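Local structure of acetyl-CoA acetyltransferase A (Ascaris suum, 6BJA) at residues A[317-323]-A[376-382]; A[199-203]-A[366-370]; A[286-292]-A[386-391]; A[13-17]-A[43-48]. The protein is a thiolase-family C-acetyltransferase that binds coenzyme A and probably catalyses carbon-carbon bond formation or cleavage between acyl-CoA and acetyl-CoA in lipid metabolism. All coordinates share one frame; numbering follows the deposited sequence.

Contact 1. Residues A[317-323]-A[376-382]; sequences IALWEIN and ELGVAAI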
loop_
_atom_site.group_PDB
_atom_site.type_symbol
_atom_site.label_atom_id
_atom_site.label_comp_id
_atom_site.label_asym_id
_atom_site.label_seq_id
_atom_site.Cartn_x
_atom_site.Cartn_y
_atom_site.Cartn_z
ATOM N N ILE A 317 27.945 -5.258 -44.452
ATOM C CA ILE A 317 26.776 -4.673 -43.789
ATOM C C ILE A 317 26.831 -3.156 -43.890
ATOM O O ILE A 317 27.794 -2.521 -43.469
ATOM C CB ILE A 317 26.714 -5.106 -42.306
ATOM C CG1 ILE A 317 26.749 -6.631 -42.195
ATOM C CG2 ILE A 317 25.525 -4.477 -41.588
ATOM C CD1 ILE A 317 25.657 -7.403 -42.940
ATOM N N ALA A 318 25.791 -2.570 -44.461
ATOM C CA ALA A 318 25.754 -1.131 -44.665
ATOM C C ALA A 318 25.508 -0.351 -43.377
ATOM O O ALA A 318 26.132 0.683 -43.140
ATOM C CB ALA A 318 24.689 -0.779 -45.690
ATOM N N LEU A 319 24.552 -0.820 -42.576
ATOM C CA LEU A 319 24.144 -0.130 -41.362
ATOM C C LEU A 319 23.907 -1.104 -40.234
ATOM O O LEU A 319 23.454 -2.219 -40.462
ATOM C CB LEU A 319 22.855 0.661 -41.570
ATOM C CG LEU A 319 22.929 1.886 -42.466
ATOM C CD1 LEU A 319 21.503 2.444 -42.591
ATOM C CD2 LEU A 319 23.876 2.942 -41.943
ATOM N N TRP A 320 24.157 -0.614 -39.031
ATOM C CA TRP A 320 23.988 -1.366 -37.797
ATOM C C TRP A 320 23.083 -0.611 -36.861
ATOM O O TRP A 320 23.179 0.611 -36.761
ATOM C CB TRP A 320 25.334 -1.595 -37.098
ATOM C CG TRP A 320 26.328 -2.289 -37.921
ATOM C CD1 TRP A 320 27.158 -1.721 -38.841
ATOM C CD2 TRP A 320 26.645 -3.684 -37.898
ATOM N NE1 TRP A 320 27.957 -2.680 -39.409
ATOM C CE2 TRP A 320 27.655 -3.894 -38.860
ATOM C CE3 TRP A 320 26.144 -4.777 -37.186
ATOM C CZ2 TRP A 320 28.201 -5.160 -39.092
ATOM C CZ3 TRP A 320 26.684 -6.024 -37.425
ATOM C CH2 TRP A 320 27.684 -6.207 -38.384
ATOM N N GLU A 321 22.211 -1.354 -36.163
ATOM C CA GLU A 321 21.539 -0.843 -34.982
ATOM C C GLU A 321 21.946 -1.704 -33.806
ATOM O O GLU A 321 21.676 -2.915 -33.812
ATOM C CB GLU A 321 20.016 -0.858 -35.121
ATOM C CG GLU A 321 19.453 0.224 -36.004
ATOM C CD GLU A 321 19.477 1.612 -35.377
ATOM O OE1 GLU A 321 19.150 1.757 -34.184
ATOM O OE2 GLU A 321 19.787 2.582 -36.093
ATOM N N ILE A 322 22.575 -1.090 -32.813
ATOM C CA ILE A 322 22.888 -1.772 -31.549
ATOM C C ILE A 322 22.142 -1.034 -30.465
ATOM O O ILE A 322 22.328 0.157 -30.269
ATOM C CB ILE A 322 24.426 -1.829 -31.221
ATOM C CG1 ILE A 322 24.678 -2.400 -29.828
ATOM C CG2 ILE A 322 25.084 -0.453 -31.313
ATOM C CD1 ILE A 322 24.239 -3.826 -29.666
ATOM N N ASN A 323 21.226 -1.713 -29.780
ATOM C CA ASN A 323 20.419 -0.984 -28.823
ATOM C C ASN A 323 21.297 -0.466 -27.694
ATOM O O ASN A 323 22.078 -1.219 -27.096
ATOM C CB ASN A 323 19.276 -1.837 -28.265
ATOM C CG ASN A 323 18.305 -1.014 -27.427
ATOM O OD1 ASN A 323 18.048 -1.313 -26.253
ATOM N ND2 ASN A 323 17.779 0.023 -28.017
ATOM N N GLU A 376 20.657 -2.647 -49.664
ATOM C CA GLU A 376 21.594 -2.669 -48.546
ATOM C C GLU A 376 21.213 -3.719 -47.514
ATOM O O GLU A 376 20.030 -4.019 -47.316
ATOM C CB GLU A 376 21.684 -1.298 -47.875
ATOM C CG GLU A 376 22.377 -0.259 -48.741
ATOM C CD GLU A 376 22.625 1.059 -48.028
ATOM O OE1 GLU A 376 21.895 1.388 -47.059
ATOM O OE2 GLU A 376 23.552 1.794 -48.452
ATOM N N LEU A 377 22.247 -4.261 -46.875
ATOM C CA LEU A 377 22.105 -5.204 -45.769
ATOM C C LEU A 377 22.264 -4.466 -44.453
ATOM O O LEU A 377 23.127 -3.610 -44.307
ATOM C CB LEU A 377 23.139 -6.327 -45.858
ATOM C CG LEU A 377 23.027 -7.257 -47.065
ATOM C CD1 LEU A 377 24.120 -8.307 -46.980
ATOM C CD2 LEU A 377 21.649 -7.902 -47.169
ATOM N N GLY A 378 21.408 -4.807 -43.488
ATOM C CA GLY A 378 21.509 -4.217 -42.170
ATOM C C GLY A 378 21.429 -5.299 -41.096
ATOM O O GLY A 378 20.850 -6.375 -41.291
ATOM N N VAL A 379 22.028 -5.004 -39.951
ATOM C CA VAL A 379 21.927 -5.860 -38.775
ATOM C C VAL A 379 21.429 -5.062 -37.583
ATOM O O VAL A 379 21.937 -3.980 -37.293
ATOM C CB VAL A 379 23.276 -6.517 -38.417
ATOM C CG1 VAL A 379 23.165 -7.336 -37.107
ATOM C CG2 VAL A 379 23.714 -7.412 -39.531
ATOM N N ALA A 380 20.412 -5.595 -36.905
ATOM C CA ALA A 380 19.953 -5.036 -35.648
ATOM C C ALA A 380 20.249 -6.047 -34.553
ATOM O O ALA A 380 19.947 -7.230 -34.707
ATOM C CB ALA A 380 18.470 -4.701 -35.699
ATOM N N ALA A 381 20.839 -5.562 -33.464
ATOM C CA ALA A 381 21.226 -6.412 -32.338
ATOM C C ALA A 381 20.874 -5.768 -31.010
ATOM O O ALA A 381 20.933 -4.553 -30.859
ATOM C CB ALA A 381 22.680 -6.707 -32.394
ATOM N N ILE A 382 20.471 -6.601 -30.044
ATOM C CA ILE A 382 20.030 -6.098 -28.747
ATOM C C ILE A 382 20.373 -7.102 -27.645
ATOM O O ILE A 382 20.217 -8.298 -27.844
ATOM C CB ILE A 382 18.509 -5.786 -28.773
ATOM C CG1 ILE A 382 18.032 -5.131 -27.491
ATOM C CG2 ILE A 382 17.697 -7.025 -29.142
ATOM C CD1 ILE A 382 16.668 -4.390 -27.724
#

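Contact 2. Residues A[199-203]-A[366-370]; sequences AFNKE and VTLVH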
loop_
_atom_site.group_PDB
_atom_site.type_symbol
_atom_site.label_atom_id
_atom_site.label_comp_id
_atom_site.label_asym_id
_atom_site.label_seq_id
_atom_site.Cartn_x
_atom_site.Cartn_y
_atom_site.Cartn_z
ATOM N N ALA A 199 14.265 12.688 -40.737
ATOM C CA ALA A 199 14.688 11.340 -41.066
ATOM C C ALA A 199 13.823 10.236 -40.476
ATOM O O ALA A 199 13.898 9.102 -40.933
ATOM C CB ALA A 199 16.120 11.151 -40.622
ATOM N N PHE A 200 12.999 10.580 -39.493
ATOM C CA PHE A 200 12.119 9.604 -38.866
ATOM C C PHE A 200 10.715 9.690 -39.456
ATOM O O PHE A 200 9.793 9.029 -38.965
ATOM C CB PHE A 200 12.049 9.802 -37.331
ATOM C CG PHE A 200 13.306 9.413 -36.591
ATOM C CD1 PHE A 200 13.772 8.123 -36.642
ATOM C CD2 PHE A 200 13.992 10.344 -35.839
ATOM C CE1 PHE A 200 14.907 7.753 -35.939
ATOM C CE2 PHE A 200 15.126 9.968 -35.124
ATOM C CZ PHE A 200 15.566 8.676 -35.196
ATOM N N ASN A 201 10.531 10.470 -40.520
ATOM C CA ASN A 201 9.177 10.689 -41.029
ATOM C C ASN A 201 8.558 9.506 -41.735
ATOM O O ASN A 201 7.328 9.476 -41.887
ATOM C CB ASN A 201 9.160 11.888 -41.965
ATOM C CG ASN A 201 9.312 13.201 -41.225
ATOM O OD1 ASN A 201 9.364 13.238 -39.994
ATOM N ND2 ASN A 201 9.391 14.285 -41.971
ATOM N N LYS A 202 9.344 8.509 -42.143
ATOM C CA LYS A 202 8.752 7.304 -42.752
ATOM C C LYS A 202 8.210 6.330 -41.729
ATOM O O LYS A 202 7.358 5.508 -42.060
ATOM C CB LYS A 202 9.763 6.548 -43.613
ATOM C CG LYS A 202 10.275 7.380 -44.799
ATOM C CD LYS A 202 11.212 6.581 -45.697
ATOM C CE LYS A 202 12.523 6.269 -45.004
ATOM N NZ LYS A 202 13.474 5.538 -45.930
ATOM N N GLU A 203 8.735 6.390 -40.509
ATOM C CA GLU A 203 8.473 5.353 -39.515
ATOM C C GLU A 203 7.595 5.752 -38.346
ATOM O O GLU A 203 6.979 4.885 -37.729
ATOM C CB GLU A 203 9.810 4.837 -38.958
ATOM C CG GLU A 203 10.532 5.747 -37.963
ATOM C CD GLU A 203 11.978 5.324 -37.786
ATOM O OE1 GLU A 203 12.410 5.002 -36.633
ATOM O OE2 GLU A 203 12.701 5.326 -38.818
ATOM N N VAL A 366 12.618 -1.340 -36.797
ATOM C CA VAL A 366 11.919 -0.297 -37.539
ATOM C C VAL A 366 12.892 0.793 -37.992
ATOM O O VAL A 366 12.915 1.154 -39.165
ATOM C CB VAL A 366 10.770 0.315 -36.696
ATOM C CG1 VAL A 366 10.205 1.556 -37.381
ATOM C CG2 VAL A 366 9.684 -0.721 -36.464
ATOM N N THR A 367 13.715 1.309 -37.084
ATOM C CA THR A 367 14.666 2.351 -37.434
ATOM C C THR A 367 15.679 1.863 -38.465
ATOM O O THR A 367 16.003 2.599 -39.431
ATOM C CB THR A 367 15.348 2.853 -36.175
ATOM O OG1 THR A 367 14.339 3.448 -35.344
ATOM C CG2 THR A 367 16.420 3.888 -36.482
ATOM N N LEU A 368 16.160 0.636 -38.311
ATOM C CA LEU A 368 17.088 0.070 -39.284
ATOM C C LEU A 368 16.463 -0.012 -40.679
ATOM O O LEU A 368 17.087 0.387 -41.671
ATOM C CB LEU A 368 17.552 -1.321 -38.837
ATOM C CG LEU A 368 18.496 -2.033 -39.800
ATOM C CD1 LEU A 368 19.834 -1.302 -39.870
ATOM C CD2 LEU A 368 18.688 -3.478 -39.393
ATOM N N VAL A 369 15.257 -0.573 -40.755
ATOM C CA VAL A 369 14.595 -0.783 -42.028
ATOM C C VAL A 369 14.514 0.545 -42.770
ATOM O O VAL A 369 14.823 0.625 -43.960
ATOM C CB VAL A 369 13.187 -1.398 -41.824
ATOM C CG1 VAL A 369 12.313 -1.228 -43.082
ATOM C CG2 VAL A 369 13.315 -2.866 -41.450
ATOM N N HIS A 370 14.142 1.607 -42.072
ATOM C CA HIS A 370 13.873 2.857 -42.765
ATOM C C HIS A 370 15.121 3.718 -43.004
ATOM O O HIS A 370 15.074 4.679 -43.755
ATOM C CB HIS A 370 12.809 3.625 -42.006
ATOM C CG HIS A 370 11.462 3.026 -42.187
ATOM N ND1 HIS A 370 10.855 2.946 -43.424
ATOM C CD2 HIS A 370 10.627 2.416 -41.310
ATOM C CE1 HIS A 370 9.693 2.330 -43.293
ATOM N NE2 HIS A 370 9.530 2.008 -42.020
HETATM O O HOH W 1 11.990 3.003 -45.977
HETATM O O HOH W 2 15.263 5.252 -39.471
#

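Contact 3. Residues A[286-292]-A[386-391]; sequences AEAGVEP and GGEASA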
loop_
_atom_site.group_PDB
_atom_site.type_symbol
_atom_site.label_atom_id
_atom_site.label_comp_id
_atom_site.label_asym_id
_atom_site.label_seq_id
_atom_site.Cartn_x
_atom_site.Cartn_y
_atom_site.Cartn_z
ATOM N N ALA A 286 20.031 -14.736 -35.152
ATOM C CA ALA A 286 20.897 -15.481 -34.259
ATOM C C ALA A 286 20.649 -15.029 -32.838
ATOM O O ALA A 286 20.199 -13.898 -32.593
ATOM C CB ALA A 286 22.341 -15.284 -34.636
ATOM N N GLU A 287 20.965 -15.914 -31.893
ATOM C CA GLU A 287 20.785 -15.634 -30.487
ATOM C C GLU A 287 22.019 -16.135 -29.759
ATOM O O GLU A 287 22.555 -17.177 -30.117
ATOM C CB GLU A 287 19.532 -16.319 -29.950
ATOM C CG GLU A 287 18.242 -15.929 -30.690
ATOM C CD GLU A 287 17.041 -16.792 -30.313
ATOM O OE1 GLU A 287 17.087 -18.017 -30.544
ATOM O OE2 GLU A 287 16.040 -16.243 -29.817
ATOM N N ALA A 288 22.462 -15.378 -28.770
ATOM C CA ALA A 288 23.631 -15.734 -27.979
ATOM C C ALA A 288 23.360 -15.562 -26.500
ATOM O O ALA A 288 22.447 -14.836 -26.090
ATOM C CB ALA A 288 24.812 -14.888 -28.387
ATOM N N GLY A 289 24.138 -16.256 -25.686
ATOM C CA GLY A 289 24.038 -16.074 -24.259
ATOM C C GLY A 289 25.378 -16.193 -23.557
ATOM O O GLY A 289 26.213 -17.024 -23.919
ATOM N N VAL A 290 25.537 -15.372 -22.525
ATOM C CA VAL A 290 26.741 -15.339 -21.701
ATOM C C VAL A 290 26.360 -15.209 -20.223
ATOM O O VAL A 290 25.179 -15.237 -19.861
ATOM C CB VAL A 290 27.651 -14.162 -22.118
ATOM C CG1 VAL A 290 28.069 -14.285 -23.576
ATOM C CG2 VAL A 290 26.935 -12.869 -21.900
ATOM N N GLU A 291 27.349 -15.084 -19.347
ATOM C CA GLU A 291 27.082 -14.793 -17.944
ATOM C C GLU A 291 26.216 -13.545 -17.796
ATOM O O GLU A 291 26.434 -12.558 -18.497
ATOM C CB GLU A 291 28.398 -14.586 -17.187
ATOM C CG GLU A 291 29.226 -15.850 -17.058
ATOM C CD GLU A 291 28.675 -16.815 -16.027
ATOM O OE1 GLU A 291 27.941 -16.385 -15.115
ATOM O OE2 GLU A 291 28.990 -18.010 -16.128
ATOM N N PRO A 292 25.256 -13.559 -16.864
ATOM C CA PRO A 292 24.420 -12.367 -16.669
ATOM C C PRO A 292 25.210 -11.062 -16.532
ATOM O O PRO A 292 24.825 -10.059 -17.130
ATOM C CB PRO A 292 23.655 -12.712 -15.389
ATOM C CG PRO A 292 23.419 -14.172 -15.558
ATOM C CD PRO A 292 24.694 -14.724 -16.140
ATOM N N GLY A 386 20.114 -10.610 -17.888
ATOM C CA GLY A 386 20.211 -12.055 -17.804
ATOM C C GLY A 386 21.309 -12.657 -18.651
ATOM O O GLY A 386 21.642 -13.835 -18.508
ATOM N N GLY A 387 21.881 -11.862 -19.544
ATOM C CA GLY A 387 23.026 -12.292 -20.309
ATOM C C GLY A 387 22.799 -12.748 -21.734
ATOM O O GLY A 387 23.644 -13.421 -22.294
ATOM N N GLU A 388 21.684 -12.373 -22.360
ATOM C CA GLU A 388 21.408 -12.859 -23.700
ATOM C C GLU A 388 21.436 -11.699 -24.681
ATOM O O GLU A 388 21.434 -10.527 -24.287
ATOM C CB GLU A 388 20.066 -13.586 -23.760
ATOM C CG GLU A 388 20.098 -14.952 -23.088
ATOM C CD GLU A 388 18.958 -15.829 -23.529
ATOM O OE1 GLU A 388 18.806 -16.066 -24.767
ATOM O OE2 GLU A 388 18.219 -16.254 -22.615
ATOM N N ALA A 389 21.520 -12.055 -25.955
ATOM C CA ALA A 389 21.313 -11.092 -27.029
ATOM C C ALA A 389 20.731 -11.765 -28.256
ATOM O O ALA A 389 20.902 -12.976 -28.476
ATOM C CB ALA A 389 22.620 -10.381 -27.392
ATOM N N SER A 390 20.019 -10.956 -29.038
ATOM C CA SER A 390 19.385 -11.362 -30.282
ATOM C C SER A 390 19.870 -10.455 -31.396
ATOM O O SER A 390 20.135 -9.273 -31.154
ATOM C CB SER A 390 17.862 -11.280 -30.168
ATOM O OG SER A 390 17.401 -11.993 -29.033
ATOM N N ALA A 391 20.036 -11.014 -32.587
ATOM C CA ALA A 391 20.411 -10.215 -33.761
ATOM C C ALA A 391 19.648 -10.705 -34.982
ATOM O O ALA A 391 19.309 -11.897 -35.092
ATOM C CB ALA A 391 21.903 -10.278 -34.002
HETATM O O HOH W 3 15.514 -13.928 -29.143
HETATM O O HOH W 4 22.150 -8.957 -16.694
#

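Contact 4. Residues A[13-17]-A[43-48]; sequences ILSAV and EAIKRS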
loop_
_atom_site.group_PDB
_atom_site.type_symbol
_atom_site.label_atom_id
_atom_site.label_comp_id
_atom_site.label_asym_id
_atom_site.label_seq_id
_atom_site.Cartn_x
_atom_site.Cartn_y
_atom_site.Cartn_z
ATOM N N ILE A 13 9.173 -8.281 -44.640
ATOM C CA ILE A 13 8.602 -7.213 -43.835
ATOM C C ILE A 13 7.748 -6.348 -44.753
ATOM O O ILE A 13 8.276 -5.776 -45.698
ATOM C CB ILE A 13 9.713 -6.368 -43.184
ATOM C CG1 ILE A 13 10.508 -7.231 -42.200
ATOM C CG2 ILE A 13 9.136 -5.162 -42.470
ATOM C CD1 ILE A 13 11.775 -6.608 -41.674
ATOM N N LEU A 14 6.453 -6.260 -44.483
ATOM C CA LEU A 14 5.555 -5.434 -45.299
ATOM C C LEU A 14 5.465 -4.016 -44.777
ATOM O O LEU A 14 5.260 -3.082 -45.557
ATOM C CB LEU A 14 4.164 -6.029 -45.343
ATOM C CG LEU A 14 4.042 -7.438 -45.920
ATOM C CD1 LEU A 14 2.574 -7.818 -46.040
ATOM C CD2 LEU A 14 4.739 -7.544 -47.275
ATOM N N SER A 15 5.620 -3.855 -43.465
ATOM C CA SER A 15 5.499 -2.567 -42.818
ATOM C C SER A 15 6.265 -2.587 -41.515
ATOM O O SER A 15 6.482 -3.656 -40.936
ATOM C CB SER A 15 4.039 -2.207 -42.561
ATOM O OG SER A 15 3.430 -3.149 -41.696
ATOM N N ALA A 16 6.634 -1.390 -41.065
ATOM C CA ALA A 16 7.497 -1.211 -39.886
ATOM C C ALA A 16 7.289 0.216 -39.377
ATOM O O ALA A 16 7.663 1.178 -40.044
ATOM C CB ALA A 16 8.933 -1.453 -40.242
ATOM N N VAL A 17 6.585 0.339 -38.252
ATOM C CA VAL A 17 6.205 1.637 -37.721
ATOM C C VAL A 17 6.433 1.697 -36.215
ATOM O O VAL A 17 6.529 0.654 -35.548
ATOM C CB VAL A 17 4.728 1.990 -38.017
ATOM C CG1 VAL A 17 4.476 2.038 -39.518
ATOM C CG2 VAL A 17 3.792 1.012 -37.366
ATOM N N GLU A 43 -1.633 0.771 -37.369
ATOM C CA GLU A 43 -0.967 1.497 -38.456
ATOM C C GLU A 43 -0.092 0.540 -39.265
ATOM O O GLU A 43 0.026 0.673 -40.468
ATOM C CB GLU A 43 -0.147 2.678 -37.928
ATOM C CG GLU A 43 0.428 3.540 -39.048
ATOM C CD GLU A 43 -0.613 4.393 -39.759
ATOM O OE1 GLU A 43 -1.701 4.655 -39.154
ATOM O OE2 GLU A 43 -0.327 4.815 -40.928
ATOM N N ALA A 44 0.514 -0.448 -38.621
ATOM C CA ALA A 44 1.298 -1.432 -39.362
ATOM C C ALA A 44 0.429 -2.222 -40.352
ATOM O O ALA A 44 0.870 -2.534 -41.454
ATOM C CB ALA A 44 1.997 -2.391 -38.404
ATOM N N ILE A 45 -0.784 -2.565 -39.943
ATOM C CA ILE A 45 -1.735 -3.256 -40.812
ATOM C C ILE A 45 -2.089 -2.336 -41.989
ATOM O O ILE A 45 -2.017 -2.766 -43.133
ATOM C CB ILE A 45 -2.977 -3.670 -40.045
ATOM C CG1 ILE A 45 -2.613 -4.774 -39.055
ATOM C CG2 ILE A 45 -4.071 -4.154 -40.989
ATOM C CD1 ILE A 45 -3.717 -5.113 -38.081
ATOM N N LYS A 46 -2.406 -1.078 -41.704
ATOM C CA LYS A 46 -2.714 -0.115 -42.771
ATOM C C LYS A 46 -1.601 -0.041 -43.807
ATOM O O LYS A 46 -1.852 -0.069 -45.018
ATOM C CB LYS A 46 -2.970 1.270 -42.173
ATOM C CG LYS A 46 -4.309 1.349 -41.400
ATOM C CD LYS A 46 -4.462 2.671 -40.642
ATOM C CE LYS A 46 -5.726 2.686 -39.766
ATOM N NZ LYS A 46 -5.820 3.963 -38.992
ATOM N N ARG A 47 -0.359 0.045 -43.347
ATOM C CA ARG A 47 0.733 0.254 -44.287
ATOM C C ARG A 47 1.186 -1.060 -44.948
ATOM O O ARG A 47 1.892 -1.033 -45.966
ATOM C CB ARG A 47 1.899 0.974 -43.594
ATOM C CG ARG A 47 1.500 2.332 -43.028
ATOM C CD ARG A 47 2.685 3.182 -42.655
ATOM N NE ARG A 47 2.268 4.432 -42.038
ATOM C CZ ARG A 47 3.091 5.453 -41.786
ATOM N NH1 ARG A 47 4.371 5.356 -42.072
ATOM N NH2 ARG A 47 2.636 6.560 -41.238
ATOM N N SER A 48 0.743 -2.199 -44.420
ATOM C CA SER A 48 1.024 -3.483 -45.054
ATOM C C SER A 48 0.193 -3.710 -46.313
ATOM O O SER A 48 0.531 -4.552 -47.136
ATOM C CB SER A 48 0.740 -4.644 -44.109
ATOM O OG SER A 48 -0.642 -4.912 -44.013
#

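Contact 1. Residues A[317-323]-A[376-382]
The isopropyl group of Val379 is the bump around which strands 319-322 and 377-384 fit. Trp320 lies alongside it, pointing the same way, and lays the six-membered part of its indole against the branch, with Trp320 CE3 3.6 Å from Val379 CB. Ile317 packs against the CG2 branch of Val379: its CD1 reaches Val379 CG2 at 3.9 Å, while its CG2 rests on one face of the Trp320 ring, towards the rim. With Ile317 CG1 beside its own backbone N (chi1 -55°), the Ile317 side chain crosses that of Leu377 at about a right angle, CD1 against CB. The two strands run parallel, 10° apart, and form the 319-322 edge of the mixed sheet at the core of the thiolase fold; helix 298-310 packs Val303 on both Trp320 and Val379. The straightest rung of the ladder is Glu321 N to Val379 O, 2.9 Å with 168° at the hydrogen. On the face of Leu319 and Glu321 the relief is shallow, because Gly378 and Ala380 offer little bulk, and Leu368 and Thr367 of helix 357-371 settle there. Ala318 CB sits 3.6 Å from the carboxylate carbon CD of Glu376, and Glu376 OE1 is hydrogen-bonded to Lys373 N. At the far end Asn323 CB lies 3.6 Å from Ile382 CG1, and Asn323 also touches His355, a predicted catalytic residue.

Contact 2. Residues A[199-203]-A[366-370]
Glu203 turns CG between its backbone N and carbonyl carbon (chi1 76°), and from there an extended chain carries the carboxylate past the His370 ring to the helix residue Thr367. Thr367 OG1 donates to Glu203 OE1 at 2.8 Å, meeting that oxygen on its syn side, 16° out of the carboxylate plane. Arg18 makes a salt bridge to the same oxygen. The other oxygen, Glu203 OE2, accepts a 2.6 Å bond from a water that also donates to Thr367 O, so both oxygens are tied to the same helix residue, one directly and one through water. The Glu203 chain runs antiparallel to the His370 side chain, with Glu203 CB 3.5 Å from His370 CD2 and also against Val366 CG1. The contact joins the loop after helix 177-197, in the N-terminal thiolase region, to helix 357-371 of the C-terminal region, which packs against strands 11-23, 319-322 and 388-396 and belongs to the central helical layer of the alpha-beta-alpha-beta-alpha thiolase fold. Backbone of the loop, at Lys202 O and Glu203 N, lies over one face of the imidazole, and Val369 CG1 is over the centre of the opposite face. NE2 of the ring is bonded to Ala16 O. Lys202 bends at chi3 (-69°) to bring NZ to His370 O at 2.8 Å, and a water bridges the same NZ to His370 ND1. Phe200 meets Thr367 CG2 at its ring edge, near the ring plane, and makes a cation-pi contact with Arg18.

Contact 3. Residues A[286-292]-A[386-391]
Gly387 O takes the shortest direct bond between 286-292 and 386-391, from Val290 N at 2.7 Å and 165° at the hydrogen. The same oxygen is approached by Gly289 CA in a CA-H...O contact and by Val290 CG2 at 3.4 Å. Beyond this bond the strands run antiparallel, their directions 165° apart, and the hydrogen-bonded pairs Ala286 with Ala391 and Ala288 with Ala389 each carry two N-H to O bonds, among them Ala288 N to Ala389 O at 2.9 Å. The four alanines of these pairs give one face a low profile, and helix 298-310 lies on it, with Ala302 on Ala288 and Ala298 on Ala389. Polar groups fill the other face. A water donates to Glu287 OE2 at 2.5 Å and also bonds Ser390 OG at 2.7 Å, bridging the two strands. Glu287 OE1 bonds Tyr113 OH of the second subunit; Glu388 makes a salt bridge to Lys93 and accepts bonds from Gln87 and Cys88 of the second subunit. Where the ladder ends, the Pro292 ring packs on Gly386, with CG 3.5 Å from Gly386 O, which accepts a hydrogen bond from Arg74 NE of the second subunit; a water links Pro292 O to Gly386 N. Gly387, whose positive phi (101°) suits glycine, faces Asn384 together with Glu388: a G1 beta bulge in the connection between antiparallel strands 377-384 and 388-396, within the Cys-Asn-Gly-Gly-Gly segment that carries Cys383, the predicted proton acceptor.

Contact 4. Residues A[13-17]-A[43-48]
Ser15 and Ala44 share the one hydrogen bond between strand 13-17 and helix 43-48: Ser15 OG donates to Ala44 O over 2.6 Å. The serine hydroxyl is set between its backbone N and carbonyl carbon (chi1 62°), and it reaches the carbonyl from the side, with a C=O...donor angle of 119° and a tilt of 30° from the carbonyl plane. Ala44 O also receives a weak bond from Ser48 N, so the strand adds a second donor. Ser48 OG turns back to Ile45 O at 2.7 Å and also bonds Leu50 N. Apolar contacts flank the polar one. Val17 splits its two methyls, CG2 lying 4.0 Å from Ala44 CB and CG1 lying 3.8 Å from Arg47 CD. Leu14 CB meets Ser48 CB at 3.9 Å; Leu14 and Ser15 both point to the helix because Leu14 has a helix-like backbone and both residues bond Val264, consistent with a bulge. Ionic pairing stays within the helix: Arg47, extended from CG to NE, gives NE to the anti lone pair of Glu43 OE2 at 2.8 Å, almost in the guanidinium plane, its aliphatic part lying across Val17. Helix 33-48 thus packs on the side of strand 11-23 that carries Ser15 and Val17, while Ala16 on the other side touches Val366 of helix 357-371; strands 257-267 and 280-289 border strand 11-23 within the sheet.

How the contacts relate
Contacts 1, 3 and 4 all reach one mixed sheet. Contacts 1 and 3 lie on adjoining strands, where Ile382 N is 2.9 Å from Ser390 O, a probable hydrogen bond. Contact 2 ties helix 357-371 to this framework: Leu368 CD2 rests on the backbone of contact 1, and His370 NE2 reaches Ala16 O of contact 4 at 2.8 Å. Contacts 3 and 4 stand farthest apart, with centres about 28 Å from each other. Two of the predicted catalytic residues, His355 and Cys383, lie near the first and third: the side chain of Asn323 is about 3 Å from that of His355 and about 7 Å from bound coenzyme A, and that of Ala389 is about 4 Å from that of Cys383. Contact 4 is remote from these sites.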